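Long-range contacts in ORC2 (Aeropyrum pernix, PDB 1W5T), which binds DNA and ATP and takes part in the regulation of DNA replication as an AAA+ ATPase of the Cdc6 family: residues 50-56 / 182-188; 90-95 / 143-149; 126-130 / 167-173; 302-306 / 361-367; 100-105 / 117-122. One frame throughout, in Å; residues are numbered along the deposited sequence.

Contact 1: 50-56 / 182-188; sequences DVNMIYG and FLLVASD
M53 runs straight through chi1 and chi2, then bends at chi3 (-80°), which turns CE to L184, while L184 turns CG opposite its carbonyl carbon (chi1 -46°). Together these torsions bring M53 CE to 3.9 Å from L184 CB. The two residues are paired on strands 51-56 and 180-186, parallel neighbours in the five-stranded sheet of the AAA+ ATPase domain. Strand 51-56 lies between 180-186 and 206-212, the 5-1-4-3-2 order of AAA+ proteins. The strands run 22° apart. Their backbones are joined by a run of nearly straight bonds. L184 N donates to N52 O at 2.8 Å, and I54 N donates to L184 O at 2.9 Å. A186 N then reaches I54 O at 3.0 Å. G56 N makes a weak bond to S187 O. V51, M53, F182 and L184 share one face of the sheet. I54, L183 and V185 lie on the other, where helices 28-43 and 65-82 pack. There V185 touches K65 of the ATP site. L183 CD2 meets I54 CG1 at 4.0 Å. At the start of the pair, V51 and F182 lie side by side, with V51 CG2 3.8 Å from F182 CD1.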
# COMPACT_ATOMS: atom_id res chain seq x y z
N ASP A 50 -4.01 -6.77 20.47
CA ASP A 50 -4.00 -7.42 19.16
C ASP A 50 -3.06 -6.80 18.15
O ASP A 50 -2.81 -5.59 18.15
CB ASP A 50 -5.41 -7.47 18.59
CG ASP A 50 -6.29 -8.44 19.34
OD1 ASP A 50 -7.13 -8.00 20.17
OD2 ASP A 50 -6.18 -9.67 19.18
N VAL A 51 -2.51 -7.64 17.28
CA VAL A 51 -1.67 -7.18 16.19
C VAL A 51 -2.34 -7.65 14.93
O VAL A 51 -2.53 -8.85 14.74
CB VAL A 51 -0.22 -7.77 16.30
CG1 VAL A 51 0.60 -7.48 15.05
CG2 VAL A 51 0.49 -7.27 17.56
N ASN A 52 -2.73 -6.71 14.07
CA ASN A 52 -3.32 -7.06 12.77
C ASN A 52 -2.57 -6.42 11.59
O ASN A 52 -1.80 -5.51 11.77
CB ASN A 52 -4.81 -6.70 12.74
CG ASN A 52 -5.61 -7.39 13.84
OD1 ASN A 52 -5.55 -8.60 14.01
ND2 ASN A 52 -6.41 -6.61 14.57
N MET A 53 -2.79 -6.90 10.39
CA MET A 53 -2.09 -6.34 9.27
C MET A 53 -3.02 -6.08 8.10
O MET A 53 -3.94 -6.86 7.85
CB MET A 53 -0.95 -7.26 8.83
CG MET A 53 -0.20 -6.77 7.58
SD MET A 53 1.18 -7.79 7.04
CE MET A 53 2.43 -7.25 8.15
N ILE A 54 -2.72 -5.01 7.37
CA ILE A 54 -3.31 -4.67 6.08
C ILE A 54 -2.20 -4.71 5.08
O ILE A 54 -1.15 -4.12 5.33
CB ILE A 54 -3.86 -3.22 6.12
CG1 ILE A 54 -5.05 -3.09 7.10
CG2 ILE A 54 -4.22 -2.74 4.69
CD1 ILE A 54 -5.55 -1.60 7.43
N TYR A 55 -2.39 -5.42 3.98
CA TYR A 55 -1.48 -5.33 2.83
C TYR A 55 -2.27 -5.18 1.53
O TYR A 55 -3.46 -5.45 1.46
CB TYR A 55 -0.49 -6.54 2.77
CG TYR A 55 -1.15 -7.92 2.62
CD1 TYR A 55 -1.16 -8.60 1.39
CD2 TYR A 55 -1.77 -8.55 3.72
CE1 TYR A 55 -1.75 -9.89 1.26
CE2 TYR A 55 -2.35 -9.83 3.60
CZ TYR A 55 -2.33 -10.47 2.36
OH TYR A 55 -2.92 -11.69 2.26
N GLY A 56 -1.60 -4.71 0.48
CA GLY A 56 -2.23 -4.55 -0.82
C GLY A 56 -1.74 -5.49 -1.89
O GLY A 56 -0.82 -6.28 -1.68
N PHE A 182 -1.58 -2.99 17.76
CA PHE A 182 -0.86 -2.66 16.55
C PHE A 182 -1.65 -2.93 15.32
O PHE A 182 -2.34 -3.91 15.23
CB PHE A 182 0.42 -3.47 16.46
CG PHE A 182 1.45 -3.06 17.46
CD1 PHE A 182 1.60 -3.78 18.61
CD2 PHE A 182 2.27 -1.97 17.22
CE1 PHE A 182 2.57 -3.43 19.53
CE2 PHE A 182 3.22 -1.59 18.17
CZ PHE A 182 3.37 -2.34 19.32
N LEU A 183 -1.51 -2.04 14.35
CA LEU A 183 -2.06 -2.25 13.03
C LEU A 183 -0.86 -2.06 12.11
O LEU A 183 -0.35 -0.94 11.98
CB LEU A 183 -3.12 -1.21 12.75
CG LEU A 183 -4.30 -1.63 11.88
CD1 LEU A 183 -4.95 -0.47 11.20
CD2 LEU A 183 -4.09 -2.79 10.92
N LEU A 184 -0.37 -3.15 11.53
CA LEU A 184 0.80 -3.05 10.63
C LEU A 184 0.25 -2.83 9.24
O LEU A 184 -0.79 -3.40 8.88
CB LEU A 184 1.61 -4.33 10.67
CG LEU A 184 1.91 -4.90 12.08
CD1 LEU A 184 2.80 -6.17 12.08
CD2 LEU A 184 2.55 -3.83 12.97
N VAL A 185 0.88 -1.96 8.46
CA VAL A 185 0.44 -1.79 7.06
C VAL A 185 1.65 -2.00 6.17
O VAL A 185 2.60 -1.29 6.37
CB VAL A 185 -0.11 -0.38 6.83
CG1 VAL A 185 -0.56 -0.20 5.38
CG2 VAL A 185 -1.25 -0.09 7.80
N ALA A 186 1.59 -2.98 5.25
CA ALA A 186 2.71 -3.37 4.38
C ALA A 186 2.30 -3.25 2.93
O ALA A 186 1.15 -3.29 2.61
CB ALA A 186 3.18 -4.77 4.65
N SER A 187 3.26 -3.14 2.02
CA SER A 187 2.86 -2.90 0.62
C SER A 187 2.21 -4.10 -0.05
O SER A 187 1.36 -3.93 -0.92
CB SER A 187 4.04 -2.38 -0.20
OG SER A 187 5.06 -3.32 -0.12
N ASP A 188 2.59 -5.30 0.38
CA ASP A 188 2.10 -6.51 -0.25
C ASP A 188 2.48 -7.76 0.59
O ASP A 188 3.18 -7.65 1.60
CB ASP A 188 2.66 -6.58 -1.68
CG ASP A 188 4.16 -6.55 -1.72
OD1 ASP A 188 4.76 -5.51 -2.08
OD2 ASP A 188 4.85 -7.53 -1.34

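Contact 2: 90-95 / 143-149; sequences AYVNAF and ILDEFQS
I143 and D145 meet Y91 on one face of the sheet, and F95 packs on E146 and S149 just past the strands. I143 CG2 touches Y91 CD1 at 3.7 Å. D145 is the polar neighbour on that face. Its OD2 lies in the plane of the Y91 ring, at the edge, and bonds to Y91 OH. The modelled separation is very short, so the exact length is doubtful. The ring and carboxylate planes stand 80° apart. D145 OD2 also bonds T66 of the ATP site, and D145 OD1 accepts from E146 N at 2.9 Å. The parallel backbones are joined by V92 N to I143 O at 2.9 Å, D145 N to V92 O at 2.8 Å and A94 N to D145 O at 2.9 Å. F95 is stacked on the E146 carboxylate, with planes 9° apart. E146 CG lies over the ring face, 4.2 Å from the F95 centroid, as a CH-pi contact. Q148 NE2 holds E146 OE2 at 2.9 Å. An Asx turn, F95 N to N93 OD1, shapes the chain before the ring. With magnesium near D145 and nucleotide near E146, this acidic pair at a strand end is consistent with the Walker B motif of AAA+ ATPases.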
# COMPACT_ATOMS: atom_id res chain seq x y z
N ALA A 90 -1.41 6.48 17.21
CA ALA A 90 -0.13 7.00 16.82
C ALA A 90 0.11 6.43 15.46
O ALA A 90 -0.20 5.27 15.23
CB ALA A 90 1.00 6.62 17.81
N TYR A 91 0.67 7.25 14.58
CA TYR A 91 0.90 6.85 13.21
C TYR A 91 2.36 7.00 12.88
O TYR A 91 2.95 8.05 13.06
CB TYR A 91 0.02 7.63 12.21
CG TYR A 91 0.32 7.28 10.78
CD1 TYR A 91 -0.21 6.11 10.17
CD2 TYR A 91 1.17 8.06 10.05
CE1 TYR A 91 0.12 5.78 8.84
CE2 TYR A 91 1.55 7.73 8.77
CZ TYR A 91 1.02 6.62 8.15
OH TYR A 91 1.41 6.40 6.86
N VAL A 92 2.97 5.93 12.43
CA VAL A 92 4.35 5.99 12.02
C VAL A 92 4.54 5.36 10.67
O VAL A 92 4.18 4.21 10.46
CB VAL A 92 5.26 5.20 13.02
CG1 VAL A 92 6.72 5.44 12.70
CG2 VAL A 92 4.89 5.60 14.49
N ASN A 93 5.11 6.15 9.76
CA ASN A 93 5.57 5.66 8.49
C ASN A 93 7.05 5.22 8.61
O ASN A 93 7.94 6.06 8.78
CB ASN A 93 5.46 6.75 7.43
CG ASN A 93 5.72 6.21 6.04
OD1 ASN A 93 6.55 5.30 5.87
ND2 ASN A 93 4.97 6.71 5.05
N ALA A 94 7.29 3.92 8.50
CA ALA A 94 8.58 3.35 8.85
C ALA A 94 9.68 3.57 7.81
O ALA A 94 10.85 3.28 8.07
CB ALA A 94 8.43 1.88 9.15
N PHE A 95 9.31 4.08 6.63
CA PHE A 95 10.28 4.66 5.69
C PHE A 95 11.03 5.83 6.35
O PHE A 95 12.24 6.06 6.10
CB PHE A 95 9.54 5.26 4.49
CG PHE A 95 9.43 4.36 3.30
CD1 PHE A 95 10.14 3.17 3.24
CD2 PHE A 95 8.59 4.71 2.24
CE1 PHE A 95 10.02 2.32 2.12
CE2 PHE A 95 8.47 3.88 1.10
CZ PHE A 95 9.19 2.67 1.04
N ILE A 143 -0.38 2.51 14.51
CA ILE A 143 -0.24 2.10 13.10
C ILE A 143 1.24 2.17 12.72
O ILE A 143 1.84 3.24 12.82
CB ILE A 143 -1.03 3.02 12.12
CG1 ILE A 143 -2.51 3.14 12.52
CG2 ILE A 143 -0.85 2.53 10.64
CD1 ILE A 143 -3.29 4.21 11.77
N LEU A 144 1.81 1.04 12.26
CA LEU A 144 3.14 1.06 11.66
C LEU A 144 2.99 0.80 10.18
O LEU A 144 2.90 -0.35 9.76
CB LEU A 144 4.10 0.02 12.25
CG LEU A 144 4.37 0.00 13.76
CD1 LEU A 144 5.12 -1.25 14.21
CD2 LEU A 144 5.11 1.28 14.16
N ASP A 145 2.98 1.90 9.42
CA ASP A 145 2.92 1.93 7.96
C ASP A 145 4.24 1.62 7.26
O ASP A 145 5.32 1.84 7.82
CB ASP A 145 2.44 3.31 7.50
CG ASP A 145 1.55 3.25 6.27
OD1 ASP A 145 1.52 2.22 5.54
OD2 ASP A 145 0.83 4.21 5.96
N GLU A 146 4.15 1.14 6.02
CA GLU A 146 5.32 0.72 5.27
C GLU A 146 6.12 -0.23 6.13
O GLU A 146 7.34 -0.11 6.20
CB GLU A 146 6.21 1.91 4.83
CG GLU A 146 5.54 3.00 4.00
CD GLU A 146 5.16 2.57 2.58
OE1 GLU A 146 4.52 3.36 1.86
OE2 GLU A 146 5.50 1.46 2.17
N PHE A 147 5.42 -1.19 6.75
CA PHE A 147 6.00 -2.11 7.71
C PHE A 147 7.09 -2.94 7.06
O PHE A 147 8.11 -3.23 7.70
CB PHE A 147 4.92 -3.02 8.34
CG PHE A 147 5.46 -3.94 9.40
CD1 PHE A 147 5.92 -3.43 10.63
CD2 PHE A 147 5.53 -5.30 9.17
CE1 PHE A 147 6.41 -4.28 11.60
CE2 PHE A 147 6.04 -6.17 10.13
CZ PHE A 147 6.47 -5.67 11.34
N GLN A 148 6.90 -3.28 5.78
CA GLN A 148 7.89 -4.07 5.06
C GLN A 148 9.28 -3.45 5.16
O GLN A 148 10.24 -4.19 5.20
CB GLN A 148 7.49 -4.33 3.61
CG GLN A 148 7.74 -3.17 2.65
CD GLN A 148 6.81 -2.00 2.90
OE1 GLN A 148 5.78 -2.09 3.60
NE2 GLN A 148 7.16 -0.88 2.29
N SER A 149 9.40 -2.12 5.21
CA SER A 149 10.71 -1.49 5.41
C SER A 149 11.32 -1.73 6.80
O SER A 149 12.53 -1.62 7.01
CB SER A 149 10.70 0.00 5.05
OG SER A 149 10.19 0.78 6.11

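Contact 3: 126-130 / 167-173; sequences LKALV and VHEEIPS
L126 and I171 meet with their branches set at a slant, and L126 CD2 touches I171 CD1 at 3.7 Å. The contact is apolar packing in the AAA+ domain, far from the nucleotide. It joins helix 122-136 to the short helix 167-170 and the chain that leaves it. I171 is the first residue past that helix. Its N is bonded back to V167 O, and its side chain points toward helix 122-136. V167 approaches L126 at a slant as well. Its chi1 of 60° places CG2 opposite the backbone N, where it lies 3.8 Å from L126 CD2. The same torsion sets V167 CG1 over the centre of the H168 ring, 3.5 Å above its plane. H168 NE2 is held by I180 O. K127 crosses I171 at about a right angle. Only its aliphatic part is used: K127 CG rests on I171 CG2 at 3.9 Å, while NZ makes a salt bridge with D124. Behind the contact, L126 also packs on L104 and L164, so it is shared between three other helices. V130 fills the next turn of the helix. Its two branches divide the work. V130 CG2 faces V167 CG2 and I171 CG2, each at 4.3 Å. V130 CG1 turns to the chain beyond P172 and lies 3.9 Å from S173 CA.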
# COMPACT_ATOMS: atom_id res chain seq x y z
N LEU A 126 9.78 2.08 25.63
CA LEU A 126 8.64 1.22 25.64
C LEU A 126 8.14 1.05 27.08
O LEU A 126 6.94 1.09 27.31
CB LEU A 126 9.02 -0.11 25.00
CG LEU A 126 7.91 -0.94 24.34
CD1 LEU A 126 7.15 -0.15 23.31
CD2 LEU A 126 8.49 -2.20 23.73
N LYS A 127 9.07 0.87 28.02
CA LYS A 127 8.71 0.79 29.45
C LYS A 127 8.02 2.05 29.93
O LYS A 127 7.02 1.93 30.60
CB LYS A 127 9.94 0.53 30.35
CG LYS A 127 10.60 -0.81 30.14
CD LYS A 127 11.73 -1.01 31.17
CE LYS A 127 12.70 -2.12 30.78
NZ LYS A 127 14.09 -1.56 30.55
N ALA A 128 8.56 3.23 29.61
CA ALA A 128 8.01 4.53 30.06
C ALA A 128 6.60 4.78 29.47
O ALA A 128 5.70 5.34 30.12
CB ALA A 128 8.93 5.67 29.70
N LEU A 129 6.46 4.31 28.23
CA LEU A 129 5.19 4.30 27.50
C LEU A 129 4.18 3.46 28.23
O LEU A 129 3.09 3.94 28.54
CB LEU A 129 5.43 3.77 26.08
CG LEU A 129 4.67 4.27 24.86
CD1 LEU A 129 4.00 5.64 25.02
CD2 LEU A 129 5.67 4.23 23.62
N VAL A 130 4.55 2.22 28.56
CA VAL A 130 3.69 1.34 29.34
C VAL A 130 3.29 1.96 30.67
O VAL A 130 2.13 1.95 31.03
CB VAL A 130 4.31 -0.03 29.52
CG1 VAL A 130 3.63 -0.81 30.67
CG2 VAL A 130 4.18 -0.82 28.21
N VAL A 167 5.06 -6.92 23.32
CA VAL A 167 5.32 -6.03 24.44
C VAL A 167 4.72 -6.44 25.81
O VAL A 167 5.40 -6.36 26.84
CB VAL A 167 4.93 -4.58 24.08
CG1 VAL A 167 3.44 -4.50 23.73
CG2 VAL A 167 5.32 -3.61 25.20
N HIS A 168 3.49 -6.89 25.82
CA HIS A 168 2.83 -7.29 27.07
C HIS A 168 3.31 -8.61 27.72
O HIS A 168 2.89 -8.93 28.85
CB HIS A 168 1.33 -7.29 26.87
CG HIS A 168 0.85 -6.06 26.18
ND1 HIS A 168 1.06 -4.80 26.70
CD2 HIS A 168 0.22 -5.88 25.00
CE1 HIS A 168 0.54 -3.90 25.88
NE2 HIS A 168 0.02 -4.53 24.85
N GLU A 169 4.15 -9.36 27.00
CA GLU A 169 4.84 -10.53 27.53
C GLU A 169 6.23 -10.14 28.01
O GLU A 169 6.74 -10.75 28.95
CB GLU A 169 4.99 -11.61 26.45
CG GLU A 169 3.68 -12.24 25.98
CD GLU A 169 3.90 -13.30 24.91
OE1 GLU A 169 3.09 -13.36 23.96
OE2 GLU A 169 4.89 -14.09 25.01
N GLU A 170 6.83 -9.12 27.39
CA GLU A 170 8.17 -8.67 27.76
C GLU A 170 8.13 -7.56 28.80
O GLU A 170 9.01 -7.48 29.67
CB GLU A 170 8.93 -8.15 26.53
CG GLU A 170 9.44 -9.24 25.60
CD GLU A 170 10.97 -9.30 25.54
OE1 GLU A 170 11.50 -10.19 24.84
OE2 GLU A 170 11.65 -8.46 26.18
N ILE A 171 7.13 -6.68 28.69
CA ILE A 171 7.03 -5.53 29.58
C ILE A 171 5.64 -5.48 30.16
O ILE A 171 4.78 -4.80 29.61
CB ILE A 171 7.40 -4.22 28.86
CG1 ILE A 171 8.75 -4.36 28.17
CG2 ILE A 171 7.42 -3.05 29.85
CD1 ILE A 171 9.05 -3.27 27.20
N PRO A 172 5.42 -6.20 31.27
CA PRO A 172 4.10 -6.23 31.94
C PRO A 172 3.81 -4.90 32.58
O PRO A 172 4.73 -4.23 33.00
CB PRO A 172 4.27 -7.33 33.01
CG PRO A 172 5.49 -8.11 32.56
CD PRO A 172 6.41 -7.05 31.97
N SER A 173 2.54 -4.51 32.58
CA SER A 173 2.11 -3.31 33.27
C SER A 173 2.00 -3.55 34.79
O SER A 173 1.98 -4.69 35.24
CB SER A 173 0.75 -2.95 32.73
OG SER A 173 -0.01 -4.14 32.57

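Contact 4: 302-306 / 361-367; sequences ELEAL and HLTSLGL
L306 meets four residues of 361-367, and these apolar meetings make up most of the contact. L306 and L365 reach toward each other tip to tip, with CD1 of L306 3.6 Å from CD1 of L365. The other branch, L306 CD2, lies 4.0 Å from L362 CD2 and 4.2 Å from L367 CD1. L303 adds its CD2 to the same L367 CD1, at 4.2 Å. L303 and L367 also touch L314 of helix 308-322, so helix 300-304, helix 308-322 and the turn after helix 352-364 meet in one apolar patch of the winged-helix domain.

The aromatic part is small. L306 CD1 comes to the edge of the H361 ring, near its plane, 3.9 Å from CE1. L365 CG lies over one face of that ring, offset toward its rim. H361 ND1 is hydrogen-bonded to E310, which would restrain the ring's rotation.

The polar groups find partners other than the facing segment. A Schellman motif ends helix 352-364: G366 has a positive phi of 70°, and L367 N bonds back to L362 O at 3.2 Å. This turn directs L367 toward L303 and L306. E302 OE2 only brushes L365 CD2, and its real partner is R190, in a salt bridge. R190 also pairs with D188, beside the ATPase sheet.

No hydrogen bond joins the two segments. Their hold on each other is therefore leucine packing, while the charge of E302 goes to R190, which connects the winged-helix and ATPase parts.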
# COMPACT_ATOMS: atom_id res chain seq x y z
N GLU A 302 12.21 -2.05 -7.84
CA GLU A 302 11.67 -3.39 -8.00
C GLU A 302 12.36 -4.09 -9.19
O GLU A 302 12.79 -5.23 -9.09
CB GLU A 302 10.16 -3.28 -8.26
CG GLU A 302 9.16 -4.07 -7.41
CD GLU A 302 9.69 -4.64 -6.11
OE1 GLU A 302 9.30 -4.15 -5.03
OE2 GLU A 302 10.48 -5.60 -6.18
N LEU A 303 12.47 -3.37 -10.31
CA LEU A 303 13.13 -3.88 -11.51
C LEU A 303 14.62 -4.09 -11.32
O LEU A 303 15.14 -5.13 -11.72
CB LEU A 303 12.86 -3.00 -12.72
CG LEU A 303 11.39 -2.79 -13.06
CD1 LEU A 303 11.24 -1.82 -14.23
CD2 LEU A 303 10.63 -4.11 -13.29
N GLU A 304 15.28 -3.10 -10.70
CA GLU A 304 16.69 -3.12 -10.35
C GLU A 304 17.06 -4.33 -9.51
O GLU A 304 18.20 -4.77 -9.54
CB GLU A 304 17.05 -1.85 -9.57
CG GLU A 304 16.97 -0.55 -10.38
CD GLU A 304 17.55 0.69 -9.69
OE1 GLU A 304 17.38 0.89 -8.44
OE2 GLU A 304 18.16 1.50 -10.42
N ALA A 305 16.10 -4.83 -8.73
CA ALA A 305 16.30 -6.04 -7.94
C ALA A 305 16.29 -7.30 -8.79
O ALA A 305 16.69 -8.36 -8.34
CB ALA A 305 15.24 -6.15 -6.86
N LEU A 306 15.83 -7.19 -10.02
CA LEU A 306 15.72 -8.37 -10.88
C LEU A 306 17.04 -8.64 -11.60
O LEU A 306 17.71 -7.71 -11.99
CB LEU A 306 14.61 -8.11 -11.91
CG LEU A 306 13.23 -8.71 -11.69
CD1 LEU A 306 12.89 -8.86 -10.16
CD2 LEU A 306 12.13 -8.00 -12.53
N HIS A 361 8.68 -16.16 -11.08
CA HIS A 361 8.95 -15.00 -10.27
C HIS A 361 8.31 -13.72 -10.81
O HIS A 361 7.75 -12.94 -10.05
CB HIS A 361 10.43 -14.80 -10.09
CG HIS A 361 10.76 -13.80 -9.05
ND1 HIS A 361 11.58 -12.72 -9.29
CD2 HIS A 361 10.32 -13.67 -7.77
CE1 HIS A 361 11.65 -11.98 -8.19
NE2 HIS A 361 10.90 -12.54 -7.26
N LEU A 362 8.39 -13.52 -12.14
CA LEU A 362 7.76 -12.39 -12.80
C LEU A 362 6.28 -12.43 -12.53
O LEU A 362 5.68 -11.40 -12.26
CB LEU A 362 7.99 -12.37 -14.34
CG LEU A 362 9.40 -12.01 -14.86
CD1 LEU A 362 9.64 -12.30 -16.35
CD2 LEU A 362 9.86 -10.58 -14.50
N THR A 363 5.70 -13.63 -12.57
CA THR A 363 4.28 -13.78 -12.34
C THR A 363 3.91 -13.40 -10.91
O THR A 363 2.95 -12.66 -10.68
CB THR A 363 3.84 -15.24 -12.66
OG1 THR A 363 3.74 -15.38 -14.08
CG2 THR A 363 2.42 -15.49 -12.17
N SER A 364 4.68 -13.89 -9.95
CA SER A 364 4.41 -13.64 -8.55
C SER A 364 4.62 -12.18 -8.18
O SER A 364 4.09 -11.71 -7.17
CB SER A 364 5.25 -14.54 -7.66
OG SER A 364 6.56 -14.11 -7.66
N LEU A 365 5.36 -11.45 -9.01
CA LEU A 365 5.59 -10.03 -8.75
C LEU A 365 4.45 -9.23 -9.36
O LEU A 365 4.45 -8.01 -9.29
CB LEU A 365 6.93 -9.51 -9.30
CG LEU A 365 8.25 -9.80 -8.55
CD1 LEU A 365 9.47 -9.51 -9.46
CD2 LEU A 365 8.39 -9.03 -7.23
N GLY A 366 3.51 -9.95 -9.96
CA GLY A 366 2.36 -9.36 -10.62
C GLY A 366 2.67 -8.62 -11.90
O GLY A 366 1.83 -7.88 -12.40
N LEU A 367 3.87 -8.79 -12.42
CA LEU A 367 4.29 -8.07 -13.63
C LEU A 367 3.70 -8.69 -14.89
O LEU A 367 3.50 -8.01 -15.88
CB LEU A 367 5.82 -8.02 -13.75
CG LEU A 367 6.52 -7.10 -12.76
CD1 LEU A 367 8.03 -7.31 -12.81
CD2 LEU A 367 6.13 -5.65 -13.04

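Contact 5: 100-105 / 117-122; sequences LYTILS and VRGAPA
V117 O is gripped by two donors. Y101 OH bonds to it at 2.8 Å and A120 N at 3.1 Å, and they reach it from opposite faces of the carbonyl plane. The A120 bond closes a type II beta turn from V117 to A120. This turn belongs to the loop that links helix 100-111 to helix 122-136 in the AAA+ domain. The phenol therefore ties the first helix to the turn that leads to the second. Y101 projects CG opposite the backbone N (chi1 171°), which carries the ring across to the loop. The hydroxyl comes from well above the V117 carbonyl plane, 61° out of it. The edge of the ring is also engaged: A120 O lies near its plane, 3.2 Å from Y101 CD1. G119 takes a positive phi of 65° within the turn.

Apolar groups pack beside the polar bond. I125 of helix 122-136 touches Y101, L104, V117 and A120, and packs between the helix and the loop. A122 begins helix 122-136, right after P121 at the N-cap position. A122 CB fits against L100 CD2 at 3.7 Å. L104 lies next to it, but the placing of its CD1 is doubtful because it sits too near the A122 carbonyl. One turn along the first helix from Y101, S105 faces V117. Its OG turns back to T102 O of its own helix at 3.2 Å. S105 CB meets V117 CG2 closely, at 3.4 Å.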
# COMPACT_ATOMS: atom_id res chain seq x y z
N LEU A 100 14.50 1.25 15.63
CA LEU A 100 13.42 1.15 16.60
C LEU A 100 13.43 2.35 17.54
O LEU A 100 12.38 2.83 17.99
CB LEU A 100 13.52 -0.16 17.39
CG LEU A 100 12.27 -0.61 18.18
CD1 LEU A 100 11.10 -1.00 17.27
CD2 LEU A 100 12.60 -1.78 19.10
N TYR A 101 14.63 2.84 17.84
CA TYR A 101 14.75 4.00 18.69
C TYR A 101 13.97 5.18 18.07
O TYR A 101 13.29 5.91 18.78
CB TYR A 101 16.22 4.38 18.96
CG TYR A 101 16.33 5.72 19.66
CD1 TYR A 101 16.37 5.82 21.05
CD2 TYR A 101 16.37 6.91 18.92
CE1 TYR A 101 16.45 7.08 21.68
CE2 TYR A 101 16.46 8.14 19.52
CZ TYR A 101 16.50 8.23 20.89
OH TYR A 101 16.58 9.47 21.46
N THR A 102 14.10 5.35 16.75
CA THR A 102 13.43 6.45 16.07
C THR A 102 11.91 6.22 15.97
O THR A 102 11.15 7.12 16.25
CB THR A 102 14.06 6.74 14.66
OG1 THR A 102 15.46 7.01 14.80
CG2 THR A 102 13.53 8.04 14.05
N ILE A 103 11.49 5.02 15.60
CA ILE A 103 10.07 4.64 15.60
C ILE A 103 9.39 5.00 16.94
O ILE A 103 8.35 5.69 16.98
CB ILE A 103 9.90 3.13 15.20
CG1 ILE A 103 10.18 2.96 13.70
CG2 ILE A 103 8.50 2.59 15.55
CD1 ILE A 103 10.77 1.63 13.28
N LEU A 104 10.05 4.59 18.03
CA LEU A 104 9.58 4.84 19.37
C LEU A 104 9.49 6.31 19.76
O LEU A 104 8.52 6.74 20.40
CB LEU A 104 10.42 4.09 20.39
CG LEU A 104 10.22 2.58 20.40
CD1 LEU A 104 11.02 2.10 21.58
CD2 LEU A 104 8.79 2.14 20.53
N SER A 105 10.47 7.10 19.36
CA SER A 105 10.40 8.50 19.80
C SER A 105 9.33 9.23 18.99
O SER A 105 8.67 10.15 19.47
CB SER A 105 11.77 9.17 19.75
OG SER A 105 12.24 9.22 18.42
N VAL A 117 13.35 10.93 25.91
CA VAL A 117 13.87 9.95 24.96
C VAL A 117 15.39 10.09 24.70
O VAL A 117 15.98 9.17 24.16
CB VAL A 117 13.06 10.07 23.64
CG1 VAL A 117 13.43 11.34 22.86
CG2 VAL A 117 13.21 8.83 22.81
N ARG A 118 16.00 11.21 25.09
CA ARG A 118 17.46 11.40 24.97
C ARG A 118 18.16 10.20 25.58
O ARG A 118 17.93 9.88 26.74
CB ARG A 118 17.95 12.63 25.73
CG ARG A 118 17.78 13.97 25.03
CD ARG A 118 18.20 15.26 25.90
NE ARG A 118 19.09 16.14 25.14
CZ ARG A 118 18.72 16.92 24.14
NH1 ARG A 118 17.45 16.95 23.77
NH2 ARG A 118 19.60 17.68 23.49
N GLY A 119 18.96 9.50 24.80
CA GLY A 119 19.76 8.44 25.38
C GLY A 119 19.03 7.25 25.96
O GLY A 119 19.67 6.37 26.58
N ALA A 120 17.71 7.17 25.78
CA ALA A 120 16.98 6.01 26.30
C ALA A 120 16.98 4.87 25.28
O ALA A 120 16.62 5.07 24.12
CB ALA A 120 15.52 6.38 26.70
N PRO A 121 17.34 3.65 25.70
CA PRO A 121 17.23 2.50 24.79
C PRO A 121 15.76 2.27 24.40
O PRO A 121 14.86 2.60 25.16
CB PRO A 121 17.79 1.33 25.59
CG PRO A 121 18.48 1.96 26.79
CD PRO A 121 17.84 3.28 27.03
N ALA A 122 15.56 1.73 23.21
CA ALA A 122 14.25 1.38 22.66
C ALA A 122 13.37 0.68 23.68
O ALA A 122 12.21 1.06 23.87
CB ALA A 122 14.44 0.51 21.42

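In the fold
Contact 1 is buried in the middle of the AAA+ sheet; contact 2 is at its edge, partly buried. They meet directly, since strands 180-186 and 139-145 are neighbours: V185 N lies 2.9 Å from L144 O. Both rest on parallel backbone bonding, but contact 2 adds acidic groups beside the nucleotide and contact 1 is mostly apolar. Contacts 3 and 5, also partly buried, share helix 122-136 away from the nucleotide site, where L104 packs on L126. Contact 5 uses a side-chain hydrogen bond, contact 3 none. Contact 5 also reaches contact 2 through I103 and L144. Contact 4, partly buried too, stands apart in the winged-helix domain, its centre about 22 Å from that of contact 1.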